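Local structure of DUF871 domain-containing protein (Enterococcus faecalis, 2P0O) at residues 291-297 with 307-311; 65-71 with 93-99; 241-247 with 354-360; 151-157 with 194-199. The protein is of unproven function but probably hydrolyses glycosides of 6-phospho-N-acetylmuramic acid derived from the cell wall. All blocks are in the same frame, centred on the assembly; numbering follows the deposited sequence.

Contact 1. Residues 291-297 with 307-311; sequences TIESEQT and IDNEK
Ile-292 and Asn-309 bring the two backbones together, their CA atoms 4.8 Å apart, while the end-to-end directions of 291-297 and 307-311 differ by 100°, so the segments cross and do not pair as strands. One direct backbone bond joins them, from Glu-310 N to Ile-292 O at 2.8 Å. The side chain of Ile-292 lies over the 307-309 backbone, CG2 being 3.6 Å from Asp-308 O, and its CD1 meets CD1 of Ile-307 at 3.9 Å, the two side chains crossing at about a right angle. With CG between the backbone N and the carbonyl carbon (chi1 61°), Asn-309 turns OD1 back to accept from Lys-311 N at 3.0 Å, on a lone pair in the carbonyl plane. Its ND2 is held by Glu-330 O and Asn-333 OD1. On the solvent side two waters bridge the segments: one joins Ser-294 OG to Lys-311 NZ, the other accepts from Ser-294 N and donates to Glu-310 OE2. The carboxylates of Glu-293 and Glu-310 come close there without a hydrogen bond. This is an Asx turn at the end of strand 304-308, against which an irregular loop of the C-terminal domain, of probable cyclophilin-like fold, is laid.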
# COMPACT_ATOMS: atom_id res chain seq x y z
N THR A 291 -37.16 -19.09 1.90
CA THR A 291 -37.41 -18.79 0.49
C THR A 291 -36.93 -17.37 0.13
O THR A 291 -37.28 -16.41 0.81
CB THR A 291 -38.90 -18.90 0.15
OG1 THR A 291 -39.39 -20.18 0.57
CG2 THR A 291 -39.15 -18.77 -1.35
N ILE A 292 -36.13 -17.25 -0.93
CA ILE A 292 -35.77 -15.94 -1.49
C ILE A 292 -36.75 -15.63 -2.62
O ILE A 292 -36.70 -16.23 -3.68
CB ILE A 292 -34.30 -15.90 -2.02
CG1 ILE A 292 -33.29 -16.41 -0.97
CG2 ILE A 292 -33.92 -14.47 -2.55
CD1 ILE A 292 -33.30 -15.61 0.36
N GLU A 293 -37.66 -14.70 -2.37
CA GLU A 293 -38.63 -14.30 -3.37
C GLU A 293 -37.99 -13.39 -4.40
O GLU A 293 -37.00 -12.71 -4.13
CB GLU A 293 -39.78 -13.56 -2.70
CG GLU A 293 -40.22 -14.19 -1.38
CD GLU A 293 -41.31 -15.25 -1.54
OE1 GLU A 293 -41.16 -16.17 -2.36
OE2 GLU A 293 -42.33 -15.16 -0.82
N SER A 294 -38.55 -13.40 -5.60
CA SER A 294 -38.22 -12.40 -6.62
C SER A 294 -38.41 -10.96 -6.09
O SER A 294 -39.48 -10.63 -5.57
CB SER A 294 -39.13 -12.61 -7.82
OG SER A 294 -38.71 -11.84 -8.92
N GLU A 295 -37.38 -10.12 -6.21
CA GLU A 295 -37.51 -8.73 -5.71
C GLU A 295 -37.22 -7.73 -6.85
O GLU A 295 -38.09 -7.53 -7.71
CB GLU A 295 -36.65 -8.51 -4.46
CG GLU A 295 -36.95 -7.25 -3.70
CD GLU A 295 -36.02 -7.04 -2.51
OE1 GLU A 295 -34.78 -7.01 -2.70
OE2 GLU A 295 -36.54 -6.87 -1.37
N GLN A 296 -36.04 -7.13 -6.88
CA GLN A 296 -35.55 -6.41 -8.05
C GLN A 296 -34.51 -7.27 -8.75
O GLN A 296 -33.61 -7.81 -8.11
CB GLN A 296 -34.90 -5.10 -7.63
CG GLN A 296 -35.89 -3.99 -7.38
CD GLN A 296 -35.25 -2.73 -6.81
OE1 GLN A 296 -34.07 -2.46 -7.03
NE2 GLN A 296 -36.04 -1.96 -6.08
N THR A 297 -34.62 -7.38 -10.07
CA THR A 297 -33.68 -8.14 -10.86
C THR A 297 -33.18 -7.25 -11.99
O THR A 297 -33.55 -7.44 -13.14
CB THR A 297 -34.31 -9.44 -11.41
OG1 THR A 297 -35.36 -9.11 -12.32
CG2 THR A 297 -34.89 -10.28 -10.29
N ILE A 307 -28.35 -11.88 -4.86
CA ILE A 307 -28.74 -13.14 -4.26
C ILE A 307 -29.66 -13.87 -5.23
O ILE A 307 -30.60 -13.27 -5.78
CB ILE A 307 -29.38 -12.95 -2.82
CG1 ILE A 307 -29.57 -14.29 -2.11
CG2 ILE A 307 -30.71 -12.16 -2.86
CD1 ILE A 307 -29.81 -14.16 -0.62
N ASP A 308 -29.38 -15.15 -5.45
CA ASP A 308 -30.22 -15.95 -6.34
C ASP A 308 -31.60 -16.17 -5.73
O ASP A 308 -31.71 -16.56 -4.56
CB ASP A 308 -29.55 -17.29 -6.65
CG ASP A 308 -28.42 -17.18 -7.67
OD1 ASP A 308 -28.09 -16.04 -8.12
OD2 ASP A 308 -27.88 -18.24 -8.05
N ASN A 309 -32.67 -15.90 -6.49
CA ASN A 309 -34.01 -16.08 -5.92
C ASN A 309 -34.54 -17.50 -6.17
O ASN A 309 -33.80 -18.36 -6.69
CB ASN A 309 -34.99 -14.96 -6.34
CG ASN A 309 -35.21 -14.88 -7.85
OD1 ASN A 309 -35.54 -15.88 -8.51
ND2 ASN A 309 -35.04 -13.68 -8.41
N GLU A 310 -35.80 -17.75 -5.80
CA GLU A 310 -36.41 -19.07 -5.90
C GLU A 310 -36.50 -19.60 -7.34
O GLU A 310 -36.60 -20.83 -7.56
CB GLU A 310 -37.79 -19.11 -5.20
CG GLU A 310 -38.89 -18.35 -5.93
CD GLU A 310 -40.17 -18.18 -5.11
OE1 GLU A 310 -40.77 -19.19 -4.65
OE2 GLU A 310 -40.61 -17.02 -4.94
N LYS A 311 -36.45 -18.69 -8.31
CA LYS A 311 -36.50 -19.09 -9.73
C LYS A 311 -35.25 -19.82 -10.16
O LYS A 311 -35.26 -20.48 -11.18
CB LYS A 311 -36.76 -17.92 -10.69
CG LYS A 311 -38.14 -17.31 -10.56
CD LYS A 311 -38.31 -16.08 -11.42
CE LYS A 311 -39.69 -15.50 -11.20
NZ LYS A 311 -39.91 -14.32 -12.07
O HOH W 1 -38.14 -12.46 -11.36
O HOH W 2 -40.52 -15.10 -6.50

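Contact 2. Residues 65-71 with 93-99; sequences KIMVDIS and VTGLRMD
Lys-65 starts the pairing by laying its CB against Thr-94 OG1 at 3.3 Å, the two side chains crossing at about a right angle; its NZ goes on to a salt bridge with Asp-115. At Ile-66 the backbone N donates to Thr-94 OG1 over 2.8 Å. That hydroxyl sits between its own backbone N and carbonyl carbon (chi1 50°), which turns it back toward the strand, while Thr-94 N donates to Ile-66 O. Selenomethionine Met-67 folds at chi2 and chi3 so that its end lies directly on the glycine backbone, CE lying 3.6 Å from Gly-95 CA. Val-68 bonds to the neighbouring strand through both its N and its O: N donates to Gly-95 O, and O accepts from Arg-97 N at 2.8 Å, nearly straight. Val-68 CB touches Leu-96 CD2 at 3.8 Å. Asp-69 OD2 forms a salt bridge to Arg-97 NH1 at 2.7 Å, but the hydrogen bond within it is weak, bent to 121°, with the carboxylate and guanidinium planes 50° apart. Ile-70 N donates to Arg-97 O, and its CG2 lies alongside the selenium of Met-98. Strands 65-70 and 95-98 are thus parallel neighbours in the eight-stranded TIM barrel: Ile-66 and Val-68 pack on helix 48-62, Met-67 and Arg-97 reach Trp-144 of strand 141-144, and strand 33-38 flanks 65-70.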
# COMPACT_ATOMS: atom_id res chain seq x y z
N LYS A 65 12.21 0.99 10.73
CA LYS A 65 13.37 1.37 9.97
C LYS A 65 13.18 2.78 9.43
O LYS A 65 12.05 3.28 9.36
CB LYS A 65 13.57 0.35 8.86
CG LYS A 65 13.87 -1.03 9.45
CD LYS A 65 14.20 -2.06 8.39
CE LYS A 65 15.64 -1.94 7.95
NZ LYS A 65 15.88 -2.77 6.73
N ILE A 66 14.30 3.43 9.09
CA ILE A 66 14.28 4.73 8.44
C ILE A 66 15.27 4.77 7.29
O ILE A 66 16.49 4.65 7.48
CB ILE A 66 14.65 5.90 9.39
CG1 ILE A 66 13.73 5.96 10.61
CG2 ILE A 66 14.58 7.20 8.63
CD1 ILE A 66 14.13 7.07 11.62
N MSE A 67 14.74 4.93 6.09
CA MSE A 67 15.56 5.15 4.92
C MSE A 67 15.55 6.66 4.72
O MSE A 67 14.47 7.27 4.63
CB MSE A 67 14.96 4.37 3.74
CG MSE A 67 15.46 4.74 2.32
SE MSE A 67 17.41 4.48 2.18
CE MSE A 67 17.58 2.54 2.42
N VAL A 68 16.73 7.27 4.66
CA VAL A 68 16.81 8.70 4.42
C VAL A 68 17.35 9.00 3.01
O VAL A 68 18.48 8.65 2.65
CB VAL A 68 17.71 9.45 5.46
CG1 VAL A 68 17.84 10.93 5.11
CG2 VAL A 68 17.19 9.27 6.91
N ASP A 69 16.52 9.67 2.21
CA ASP A 69 16.94 10.11 0.90
C ASP A 69 17.47 11.53 1.06
O ASP A 69 16.75 12.45 1.46
CB ASP A 69 15.78 10.01 -0.08
CG ASP A 69 16.14 10.48 -1.49
OD1 ASP A 69 16.32 11.70 -1.70
OD2 ASP A 69 16.23 9.64 -2.39
N ILE A 70 18.75 11.71 0.76
CA ILE A 70 19.44 12.96 1.03
C ILE A 70 20.61 13.13 0.07
O ILE A 70 21.27 12.15 -0.29
CB ILE A 70 19.93 12.99 2.52
CG1 ILE A 70 20.48 14.35 2.93
CG2 ILE A 70 20.92 11.86 2.81
CD1 ILE A 70 20.75 14.44 4.44
N SER A 71 20.86 14.36 -0.36
CA SER A 71 22.00 14.64 -1.23
C SER A 71 23.28 14.59 -0.40
O SER A 71 23.25 14.78 0.82
CB SER A 71 21.85 15.99 -1.92
OG SER A 71 22.18 17.05 -1.03
N VAL A 93 18.76 5.82 12.25
CA VAL A 93 18.71 5.71 10.79
C VAL A 93 19.26 4.35 10.35
O VAL A 93 20.32 3.93 10.79
CB VAL A 93 19.46 6.88 10.13
CG1 VAL A 93 19.54 6.70 8.61
CG2 VAL A 93 18.76 8.18 10.50
N THR A 94 18.52 3.66 9.49
CA THR A 94 18.91 2.32 9.05
C THR A 94 19.35 2.26 7.60
O THR A 94 19.81 1.21 7.13
CB THR A 94 17.77 1.32 9.25
OG1 THR A 94 16.56 1.85 8.68
CG2 THR A 94 17.56 1.00 10.74
N GLY A 95 19.20 3.37 6.88
CA GLY A 95 19.43 3.38 5.45
C GLY A 95 19.67 4.76 4.90
O GLY A 95 19.10 5.74 5.37
N LEU A 96 20.55 4.83 3.90
CA LEU A 96 20.74 6.05 3.15
C LEU A 96 20.58 5.84 1.65
O LEU A 96 21.07 4.86 1.08
CB LEU A 96 22.08 6.72 3.47
CG LEU A 96 22.19 7.25 4.90
CD1 LEU A 96 23.67 7.44 5.31
CD2 LEU A 96 21.36 8.53 5.11
N ARG A 97 19.83 6.74 1.04
CA ARG A 97 19.69 6.81 -0.41
C ARG A 97 20.36 8.10 -0.86
O ARG A 97 19.82 9.20 -0.68
CB ARG A 97 18.22 6.77 -0.82
CG ARG A 97 17.97 6.74 -2.35
CD ARG A 97 16.59 6.12 -2.58
NE ARG A 97 16.19 6.03 -3.99
CZ ARG A 97 15.37 6.88 -4.60
NH1 ARG A 97 14.86 7.91 -3.94
NH2 ARG A 97 15.06 6.70 -5.87
N MSE A 98 21.57 7.96 -1.40
CA MSE A 98 22.37 9.08 -1.84
C MSE A 98 22.21 9.26 -3.34
O MSE A 98 22.08 8.30 -4.10
CB MSE A 98 23.84 8.87 -1.51
CG MSE A 98 24.11 8.45 -0.09
SE MSE A 98 23.58 9.72 1.31
CE MSE A 98 24.62 11.30 0.84
N ASP A 99 22.20 10.49 -3.77
CA ASP A 99 21.84 10.75 -5.14
C ASP A 99 22.89 11.67 -5.66
O ASP A 99 23.40 11.49 -6.77
CB ASP A 99 20.42 11.35 -5.22
CG ASP A 99 19.51 10.84 -4.08
OD1 ASP A 99 19.66 11.36 -2.94
OD2 ASP A 99 18.68 9.91 -4.32

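Contact 3. Residues 241-247 with 354-360; sequences NQFLLEV and QFTLVTE
Phe-243 and Thr-356 begin a parallel ladder of backbone hydrogen bonds between the two strands, whose directions differ by 23°. Phe-243 N donates to Gln-354 O, Phe-243 O accepts from Thr-356 N at 2.8 Å, and Leu-245 repeats the pattern with Thr-356 O and Val-358 N. Val-247 N closes the ladder on Val-358 O, and beyond it Glu-360 N to Val-247 O is weak. A water continues the link at the start, donating to Asn-241 O and accepting from Gln-354 N.

Among polar side chains, Thr-356 OG1 donates to Gln-242 OE1 at 2.7 Å, reaching it from 51° out of the amide plane; OG1 also meets Thr-261. The amides of Gln-242 and Gln-354 are turned 77° apart, touching through CG of Gln-242 and CB of Gln-354 at 3.8 Å. The carboxylate of Glu-246 lies against Glu-360 CA, with Glu-246 OE1 in a salt bridge to Arg-229 and OE2 bonded to Ile-363 N.

Apolar contacts lie on both faces. Leu-244 CD1 meets Val-358 CG1 at 3.9 Å beside Thr-356, and on the other face Leu-245 CD1 meets Phe-355 CB at 4.0 Å.

Strand 354-359 is the middle of a three-stranded mixed sheet, between 242-247 and antiparallel 260-263; helices 228-240 and 363-370 pack on the face carrying Leu-244, and Phe-243, on the opposite face, also reaches helix 228-240 by stacking on Tyr-237.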
# COMPACT_ATOMS: atom_id res chain seq x y z
N ASN A 241 -7.12 -10.98 8.07
CA ASN A 241 -6.96 -11.50 6.71
C ASN A 241 -8.21 -11.27 5.84
O ASN A 241 -8.36 -11.88 4.79
CB ASN A 241 -6.60 -13.01 6.73
CG ASN A 241 -5.95 -13.48 5.43
OD1 ASN A 241 -5.45 -12.67 4.65
ND2 ASN A 241 -5.95 -14.79 5.20
N GLN A 242 -9.10 -10.40 6.27
CA GLN A 242 -10.32 -10.14 5.52
C GLN A 242 -10.24 -8.80 4.85
O GLN A 242 -9.71 -7.84 5.44
CB GLN A 242 -11.55 -10.12 6.44
CG GLN A 242 -11.94 -11.41 7.11
CD GLN A 242 -12.89 -11.20 8.31
OE1 GLN A 242 -13.52 -10.15 8.46
NE2 GLN A 242 -12.98 -12.19 9.16
N PHE A 243 -10.80 -8.73 3.63
CA PHE A 243 -10.95 -7.51 2.89
C PHE A 243 -12.27 -6.84 3.28
O PHE A 243 -13.33 -7.44 3.17
CB PHE A 243 -10.97 -7.78 1.36
CG PHE A 243 -9.67 -8.29 0.83
CD1 PHE A 243 -8.60 -7.40 0.57
CD2 PHE A 243 -9.50 -9.65 0.59
CE1 PHE A 243 -7.37 -7.87 0.09
CE2 PHE A 243 -8.29 -10.14 0.09
CZ PHE A 243 -7.21 -9.25 -0.16
N LEU A 244 -12.18 -5.59 3.70
CA LEU A 244 -13.32 -4.88 4.23
C LEU A 244 -13.80 -3.89 3.18
O LEU A 244 -13.02 -3.02 2.76
CB LEU A 244 -12.93 -4.17 5.52
CG LEU A 244 -13.98 -3.40 6.32
CD1 LEU A 244 -15.05 -4.36 6.88
CD2 LEU A 244 -13.37 -2.56 7.45
N LEU A 245 -15.06 -4.00 2.78
CA LEU A 245 -15.61 -3.14 1.73
C LEU A 245 -16.97 -2.61 2.12
O LEU A 245 -17.70 -3.26 2.87
CB LEU A 245 -15.75 -3.90 0.38
CG LEU A 245 -14.60 -4.71 -0.22
CD1 LEU A 245 -14.58 -6.10 0.44
CD2 LEU A 245 -14.72 -4.87 -1.76
N GLU A 246 -17.32 -1.42 1.62
CA GLU A 246 -18.63 -0.79 1.86
C GLU A 246 -19.60 -0.97 0.69
O GLU A 246 -19.18 -1.08 -0.47
CB GLU A 246 -18.46 0.70 2.16
CG GLU A 246 -18.17 0.99 3.61
CD GLU A 246 -17.90 2.48 3.91
OE1 GLU A 246 -18.03 3.35 3.01
OE2 GLU A 246 -17.59 2.78 5.10
N VAL A 247 -20.89 -0.99 1.00
CA VAL A 247 -21.91 -1.11 -0.02
C VAL A 247 -22.85 0.06 0.10
O VAL A 247 -22.95 0.65 1.19
CB VAL A 247 -22.73 -2.46 0.09
CG1 VAL A 247 -21.85 -3.64 -0.19
CG2 VAL A 247 -23.49 -2.60 1.47
N GLN A 354 -11.42 -14.23 2.16
CA GLN A 354 -12.59 -13.68 2.85
C GLN A 354 -12.76 -12.20 2.67
O GLN A 354 -11.79 -11.45 2.57
CB GLN A 354 -12.56 -13.94 4.33
CG GLN A 354 -12.32 -15.36 4.69
CD GLN A 354 -12.25 -15.49 6.18
OE1 GLN A 354 -13.25 -15.79 6.83
NE2 GLN A 354 -11.08 -15.21 6.74
N PHE A 355 -14.02 -11.78 2.67
CA PHE A 355 -14.35 -10.37 2.54
C PHE A 355 -15.62 -10.07 3.30
O PHE A 355 -16.54 -10.88 3.32
CB PHE A 355 -14.50 -10.01 1.08
CG PHE A 355 -15.58 -10.80 0.34
CD1 PHE A 355 -15.31 -12.05 -0.21
CD2 PHE A 355 -16.84 -10.22 0.11
CE1 PHE A 355 -16.29 -12.75 -0.96
CE2 PHE A 355 -17.82 -10.92 -0.62
CZ PHE A 355 -17.55 -12.17 -1.16
N THR A 356 -15.65 -8.88 3.92
CA THR A 356 -16.70 -8.46 4.82
C THR A 356 -17.36 -7.20 4.23
O THR A 356 -16.70 -6.20 3.93
CB THR A 356 -16.09 -8.19 6.19
OG1 THR A 356 -15.44 -9.39 6.66
CG2 THR A 356 -17.13 -7.70 7.18
N LEU A 357 -18.68 -7.25 4.07
CA LEU A 357 -19.43 -6.15 3.48
C LEU A 357 -20.06 -5.40 4.62
O LEU A 357 -20.71 -6.02 5.50
CB LEU A 357 -20.52 -6.70 2.53
CG LEU A 357 -19.98 -7.56 1.39
CD1 LEU A 357 -21.11 -7.95 0.40
CD2 LEU A 357 -18.78 -6.85 0.65
N VAL A 358 -19.86 -4.08 4.64
CA VAL A 358 -20.45 -3.24 5.66
C VAL A 358 -21.14 -2.06 4.98
O VAL A 358 -20.83 -1.70 3.82
CB VAL A 358 -19.44 -2.76 6.76
CG1 VAL A 358 -18.87 -3.93 7.56
CG2 VAL A 358 -18.30 -1.90 6.13
N THR A 359 -22.07 -1.45 5.68
CA THR A 359 -22.83 -0.40 5.03
C THR A 359 -22.01 0.92 4.97
O THR A 359 -21.10 1.15 5.79
CB THR A 359 -24.24 -0.26 5.64
OG1 THR A 359 -25.17 0.08 4.60
CG2 THR A 359 -24.26 0.80 6.73
N GLU A 360 -22.31 1.72 3.96
CA GLU A 360 -21.50 2.89 3.64
C GLU A 360 -21.32 3.82 4.85
O GLU A 360 -22.27 4.11 5.57
CB GLU A 360 -22.08 3.65 2.43
CG GLU A 360 -21.20 4.84 1.97
CD GLU A 360 -21.77 5.65 0.79
OE1 GLU A 360 -23.00 5.59 0.50
OE2 GLU A 360 -20.95 6.36 0.14
O HOH W 3 -8.97 -13.95 3.14

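Contact 4. Residues 151-157 with 194-199; sequences PETGIGT and TLEKHR
Glu-196 turns its carboxylate to the backbone of 151-157. Its CG is anti to the backbone N (chi1 -163°) and the chain bends at chi2, which brings both oxygens beside the loop. Glu-152 N donates to Glu-196 OE2 at 2.8 Å from above the carboxylate plane, and Gly-154 N donates to Glu-196 OE1 at 2.8 Å on the anti side, tilted out of that plane. Arg-199 grips it side-on: Arg-199 NE reaches Glu-196 OE2 at 2.8 Å, on the face opposite Glu-152 N, and Arg-199 NH2 reaches Glu-196 OE1, on its syn lone pair, with both oxygens near the guanidinium plane. One face of that guanidinium carries Pro-151 CA, 3.4 Å above it. Further along, Ile-155 lies side by side with Thr-194, Ile-155 CD1 on Thr-194 CG2 at 3.6 Å, and crosses Leu-195 obliquely, while its backbone pairs with Thr-194 O and Glu-196 N. Lys-197 crosses Thr-157 at about a right angle and donates from NZ to Thr-157 OG1 over 3.1 Å.

Each oxygen of Glu-196 therefore accepts two bonds, which fixes the rotation of the carboxylate. Arg-199 is itself held by Tyr-148 O and Ala-190 O. Four N-H donors would probably stabilise the ionised form of Glu-196. Its bonds to Glu-152 N and Gly-154 N tie together the two loops that follow strands 141-144 and 173-178.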
# COMPACT_ATOMS: atom_id res chain seq x y z
N PRO A 151 0.26 14.77 -12.00
CA PRO A 151 -0.64 13.82 -12.68
C PRO A 151 -0.11 13.48 -14.07
O PRO A 151 0.42 14.38 -14.77
CB PRO A 151 -1.95 14.63 -12.79
CG PRO A 151 -1.96 15.35 -11.45
CD PRO A 151 -0.52 15.89 -11.42
N GLU A 152 -0.25 12.21 -14.47
CA GLU A 152 0.07 11.77 -15.84
C GLU A 152 1.53 11.45 -16.05
O GLU A 152 1.92 11.12 -17.16
CB GLU A 152 -0.44 12.75 -16.89
CG GLU A 152 -1.95 12.98 -16.83
CD GLU A 152 -2.38 14.26 -17.49
OE1 GLU A 152 -1.53 15.13 -17.79
OE2 GLU A 152 -3.61 14.40 -17.72
N THR A 153 2.34 11.47 -14.99
CA THR A 153 3.77 11.26 -15.15
C THR A 153 4.29 9.96 -14.46
O THR A 153 5.48 9.61 -14.57
CB THR A 153 4.58 12.50 -14.64
OG1 THR A 153 4.41 12.62 -13.22
CG2 THR A 153 4.13 13.78 -15.34
N GLY A 154 3.40 9.24 -13.77
CA GLY A 154 3.76 7.96 -13.15
C GLY A 154 4.06 6.90 -14.21
O GLY A 154 3.65 7.01 -15.40
N ILE A 155 4.78 5.87 -13.77
CA ILE A 155 5.26 4.84 -14.66
C ILE A 155 4.14 3.85 -14.95
O ILE A 155 3.13 3.81 -14.24
CB ILE A 155 6.49 4.12 -14.06
CG1 ILE A 155 6.10 3.22 -12.90
CG2 ILE A 155 7.53 5.16 -13.59
CD1 ILE A 155 7.35 2.56 -12.19
N GLY A 156 4.33 3.08 -16.02
CA GLY A 156 3.36 2.08 -16.47
C GLY A 156 3.70 0.71 -15.93
O GLY A 156 4.84 0.44 -15.53
N THR A 157 2.70 -0.18 -15.93
CA THR A 157 2.85 -1.51 -15.30
C THR A 157 3.94 -2.35 -15.97
O THR A 157 4.72 -3.04 -15.29
CB THR A 157 1.49 -2.25 -15.29
OG1 THR A 157 0.61 -1.56 -14.39
CG2 THR A 157 1.64 -3.72 -14.84
N THR A 194 3.79 5.83 -7.33
CA THR A 194 4.75 5.37 -8.33
C THR A 194 4.05 5.06 -9.67
O THR A 194 4.51 5.51 -10.70
CB THR A 194 5.50 4.12 -7.81
OG1 THR A 194 6.30 4.49 -6.70
CG2 THR A 194 6.38 3.51 -8.87
N LEU A 195 2.99 4.26 -9.65
CA LEU A 195 2.34 3.82 -10.87
C LEU A 195 1.19 4.76 -11.13
O LEU A 195 0.40 5.05 -10.23
CB LEU A 195 1.80 2.40 -10.74
CG LEU A 195 2.88 1.28 -10.76
CD1 LEU A 195 2.50 0.15 -9.85
CD2 LEU A 195 3.13 0.74 -12.14
N GLU A 196 1.11 5.25 -12.36
CA GLU A 196 0.05 6.21 -12.69
C GLU A 196 -1.35 5.61 -12.50
O GLU A 196 -2.28 6.34 -12.22
CB GLU A 196 0.19 6.73 -14.12
CG GLU A 196 -0.63 8.05 -14.42
CD GLU A 196 -0.38 9.16 -13.40
OE1 GLU A 196 0.74 9.24 -12.80
OE2 GLU A 196 -1.31 9.96 -13.17
N LYS A 197 -1.52 4.30 -12.72
CA LYS A 197 -2.84 3.69 -12.53
C LYS A 197 -3.33 3.80 -11.08
O LYS A 197 -4.50 3.57 -10.79
CB LYS A 197 -2.83 2.22 -12.99
CG LYS A 197 -1.97 1.33 -12.09
CD LYS A 197 -2.13 -0.17 -12.46
CE LYS A 197 -1.14 -0.99 -11.63
NZ LYS A 197 -1.17 -2.42 -11.96
N HIS A 198 -2.45 4.14 -10.15
CA HIS A 198 -2.87 4.31 -8.77
C HIS A 198 -3.32 5.72 -8.42
O HIS A 198 -3.72 5.97 -7.29
CB HIS A 198 -1.78 3.84 -7.83
CG HIS A 198 -1.61 2.35 -7.84
ND1 HIS A 198 -0.45 1.73 -7.44
CD2 HIS A 198 -2.46 1.36 -8.20
CE1 HIS A 198 -0.59 0.42 -7.55
NE2 HIS A 198 -1.80 0.17 -8.02
N ARG A 199 -3.26 6.62 -9.40
CA ARG A 199 -3.57 8.02 -9.18
C ARG A 199 -5.02 8.14 -8.73
O ARG A 199 -5.94 7.72 -9.44
CB ARG A 199 -3.33 8.83 -10.48
CG ARG A 199 -3.77 10.33 -10.42
CD ARG A 199 -2.67 11.24 -9.90
NE ARG A 199 -1.37 11.00 -10.53
CZ ARG A 199 -0.20 11.34 -10.00
NH1 ARG A 199 -0.14 11.96 -8.82
NH2 ARG A 199 0.92 11.10 -10.69
O HOH W 4 0.43 2.67 -14.12

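Overall arrangement
Contacts 2 and 4 both belong to the N-terminal TIM barrel, their centres 24 Å apart: contact 2 pairs two of its strands, while contact 4 joins loops after two later ones. Contacts 1 and 3 lie in the C-terminal domain, where 291-297 and 307-311 are nested in the chain between the strands of contact 3; their centres are 23 Å apart. Contacts 1 and 2 lie on opposite sides of the chain's centre, with centres 59 Å apart. Contacts 3 and 4 come nearer to the boundary, about 13 Å between nearest atoms. The bound sodium ion, at Met-211, Asp-213 and Val-216, is about 12 Å from the Leu-195 side chain and about 13 Å from that of Phe-243.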